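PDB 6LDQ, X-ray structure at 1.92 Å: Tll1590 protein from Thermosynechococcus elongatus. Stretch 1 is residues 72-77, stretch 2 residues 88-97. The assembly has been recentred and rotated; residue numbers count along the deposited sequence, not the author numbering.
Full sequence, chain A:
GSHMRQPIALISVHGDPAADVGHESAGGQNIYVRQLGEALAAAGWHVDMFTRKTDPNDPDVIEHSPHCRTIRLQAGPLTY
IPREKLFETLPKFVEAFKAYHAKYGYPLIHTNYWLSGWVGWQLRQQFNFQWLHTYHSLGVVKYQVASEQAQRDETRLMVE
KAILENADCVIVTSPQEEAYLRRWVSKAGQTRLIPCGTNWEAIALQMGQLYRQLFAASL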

# COMPACT_ATOMS: atom_id res chain seq x y z
N ARG A 72 0.03 14.04 -1.58
CA ARG A 72 0.32 14.21 -0.16
C ARG A 72 -0.94 14.70 0.54
O ARG A 72 -1.48 15.76 0.20
CB ARG A 72 1.50 15.16 0.06
CG ARG A 72 2.78 14.62 -0.54
CD ARG A 72 3.94 15.59 -0.46
NE ARG A 72 4.47 15.68 0.89
CZ ARG A 72 5.34 14.82 1.41
NH1 ARG A 72 5.78 13.81 0.68
NH2 ARG A 72 5.77 14.98 2.66
N LEU A 73 -1.41 13.93 1.51
CA LEU A 73 -2.69 14.20 2.12
C LEU A 73 -2.45 14.83 3.48
O LEU A 73 -1.55 14.41 4.22
CB LEU A 73 -3.53 12.93 2.28
CG LEU A 73 -3.83 12.10 1.02
CD1 LEU A 73 -4.31 10.72 1.43
CD2 LEU A 73 -4.88 12.79 0.15
N GLN A 74 -3.22 15.86 3.79
CA GLN A 74 -3.19 16.40 5.14
C GLN A 74 -3.92 15.41 6.04
O GLN A 74 -5.12 15.15 5.87
CB GLN A 74 -3.82 17.78 5.20
CG GLN A 74 -3.80 18.38 6.60
CD GLN A 74 -4.07 19.87 6.62
OE1 GLN A 74 -4.18 20.52 5.57
NE2 GLN A 74 -4.19 20.43 7.82
N ALA A 75 -3.19 14.80 6.97
CA ALA A 75 -3.78 13.78 7.83
C ALA A 75 -2.99 13.78 9.14
O ALA A 75 -1.96 13.11 9.26
CB ALA A 75 -3.78 12.42 7.16
N GLY A 76 -3.46 14.56 10.11
CA GLY A 76 -2.71 14.79 11.31
C GLY A 76 -1.73 15.93 11.11
O GLY A 76 -1.68 16.56 10.04
N PRO A 77 -0.92 16.20 12.13
CA PRO A 77 -0.07 17.39 12.12
C PRO A 77 0.81 17.48 10.88
O PRO A 77 1.33 16.48 10.39
CB PRO A 77 0.78 17.23 13.39
CG PRO A 77 -0.01 16.30 14.28
CD PRO A 77 -0.75 15.39 13.35
N GLU A 88 -2.56 7.01 15.39
CA GLU A 88 -3.70 7.85 15.73
C GLU A 88 -4.08 8.83 14.63
O GLU A 88 -5.11 9.50 14.76
CB GLU A 88 -3.44 8.61 17.04
CG GLU A 88 -2.57 9.87 16.91
CD GLU A 88 -2.16 10.44 18.26
OE1 GLU A 88 -2.73 10.02 19.29
OE2 GLU A 88 -1.26 11.32 18.31
N THR A 89 -3.28 8.93 13.55
CA THR A 89 -3.53 9.84 12.44
C THR A 89 -4.31 9.19 11.30
O THR A 89 -4.79 9.91 10.41
CB THR A 89 -2.20 10.37 11.85
OG1 THR A 89 -1.58 9.36 11.04
CG2 THR A 89 -1.25 10.76 12.97
N LEU A 90 -4.50 7.87 11.34
CA LEU A 90 -4.98 7.02 10.26
C LEU A 90 -6.45 7.24 9.91
O LEU A 90 -6.78 7.25 8.72
CB LEU A 90 -4.71 5.54 10.59
CG LEU A 90 -3.22 5.21 10.75
CD1 LEU A 90 -2.94 3.70 10.68
CD2 LEU A 90 -2.38 5.96 9.68
N PRO A 91 -7.36 7.44 10.89
CA PRO A 91 -8.73 7.82 10.51
C PRO A 91 -8.80 9.09 9.66
O PRO A 91 -9.69 9.19 8.81
CB PRO A 91 -9.42 8.03 11.87
CG PRO A 91 -8.70 7.12 12.79
CD PRO A 91 -7.26 7.13 12.33
N LYS A 92 -7.90 10.04 9.89
CA LYS A 92 -7.86 11.23 9.05
C LYS A 92 -7.29 10.90 7.68
O LYS A 92 -7.76 11.43 6.66
CB LYS A 92 -7.04 12.34 9.72
CG LYS A 92 -7.57 12.77 11.10
CD LYS A 92 -6.54 13.61 11.86
CE LYS A 92 -7.22 14.73 12.64
NZ LYS A 92 -6.27 15.46 13.55
N PHE A 93 -6.27 10.03 7.64
CA PHE A 93 -5.72 9.60 6.35
C PHE A 93 -6.76 8.86 5.53
O PHE A 93 -6.82 9.01 4.30
CB PHE A 93 -4.47 8.73 6.55
CG PHE A 93 -3.64 8.55 5.31
CD1 PHE A 93 -4.02 7.64 4.34
CD2 PHE A 93 -2.48 9.27 5.14
CE1 PHE A 93 -3.25 7.47 3.19
CE2 PHE A 93 -1.70 9.11 4.00
CZ PHE A 93 -2.09 8.20 3.03
N VAL A 94 -7.60 8.07 6.19
CA VAL A 94 -8.66 7.35 5.49
C VAL A 94 -9.66 8.32 4.87
O VAL A 94 -10.08 8.14 3.72
CB VAL A 94 -9.35 6.36 6.44
CG1 VAL A 94 -10.71 5.97 5.91
CG2 VAL A 94 -8.47 5.10 6.68
N GLU A 95 -10.06 9.35 5.62
CA GLU A 95 -11.01 10.35 5.11
C GLU A 95 -10.43 11.14 3.95
O GLU A 95 -11.13 11.42 2.96
CB GLU A 95 -11.42 11.31 6.25
CG GLU A 95 -11.71 12.75 5.75
CD GLU A 95 -12.13 13.72 6.86
OE1 GLU A 95 -11.86 13.44 8.05
OE2 GLU A 95 -12.72 14.77 6.54
N ALA A 96 -9.17 11.56 4.06
CA ALA A 96 -8.52 12.30 2.98
C ALA A 96 -8.41 11.45 1.72
O ALA A 96 -8.62 11.95 0.60
CB ALA A 96 -7.14 12.77 3.43
N PHE A 97 -8.06 10.17 1.88
CA PHE A 97 -7.94 9.27 0.74
C PHE A 97 -9.29 9.04 0.08
O PHE A 97 -9.38 8.94 -1.16
CB PHE A 97 -7.32 7.94 1.16
CG PHE A 97 -7.23 6.93 0.03
CD1 PHE A 97 -6.15 6.95 -0.85
CD2 PHE A 97 -8.23 5.99 -0.18
CE1 PHE A 97 -6.07 6.03 -1.90
CE2 PHE A 97 -8.16 5.08 -1.25
CZ PHE A 97 -7.08 5.10 -2.09
O HOH W 1 -0.92 10.59 8.65

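No direct hydrogen bond joins the two stretches; they are held by the fit of small apolar groups against one side of a helix, with a single bridging water near one end. The contact buries 392 Å², both sides summed. The CA atoms approach most closely at Ala75 and Phe93, 4.8 Å apart, compared with 5.1 Å for Gly76 and Thr89 and 6.2 Å for Leu73 and Ala96. At the two closest approaches the first stretch contributes its smallest residues, Ala75 and Gly76, opposite Phe93, whose CA-to-CB bond points sideways, and Thr89.

The main bump on the first stretch is Leu73, at the end of the strand segment. Its CA-to-CB bond points toward the helix, and with chi1 m and chi2 t the side chain enters a hollow formed by Phe93, Ala96 and Phe97. The evidence comes from three directions. Leu73 CD1 lies 3.9 Å from the centroid of the Phe93 ring and 18° off its normal, a CH-pi contact over the ring face; its nearest ring atom is Phe93 CZ, at 3.7 Å. The same Leu73 CD1 is 3.8 Å from Phe97 N and 4.1 Å from Phe97 CB, so it also packs against the helix backbone. Leu73 CB, meanwhile, meets Ala96 CB at 3.8 Å. The methyl of Ala96 is short enough for the base of the leucine to rest directly on it, and Ala96 CB also lies 4.0 Å from Gln74 O. The Gln74 side chain itself takes no part: its CA-to-CB bond points away.

Ala75 supplies a second, smaller bump. Its CB points toward the helix and comes within 3.5 Å of Phe93 N, 3.9 Å of Lys92 C and 3.8 Å of Phe93 CB, fitting closely against the backbone between these two residues. Phe93 N donates to Thr89 O at 3.1 Å within the helical stretch, so the methyl packs beside a backbone amide whose hydrogen-bonding need is already met. Phe93, with chi1 t, thus serves both bumps: Leu73 over a ring face and Ala75 near its CB.

At Gly76 the absence of a side chain is itself part of the fit. With phi/psi of 85/-176, an ideal CB would be jammed against the preceding carbonyl O and would clash with Pro77 CD at 2.7 Å; it would also sit a tight 3.1 Å from Thr89 CG2. The aliphatic part of Lys92 covers the backbone here, with Lys92 CD 3.7 Å from Gly76 N. Lys92 remains exposed, which suits a long side chain ending in a charge.

Thr89 points its CB toward the first stretch, 3.8 Å from Ala75 O. The water donates to both Ala75 O and Thr89 OG1, each at 2.8 Å, linking a loop carbonyl to a buried hydroxyl and adding a polar tie to an otherwise largely apolar contact.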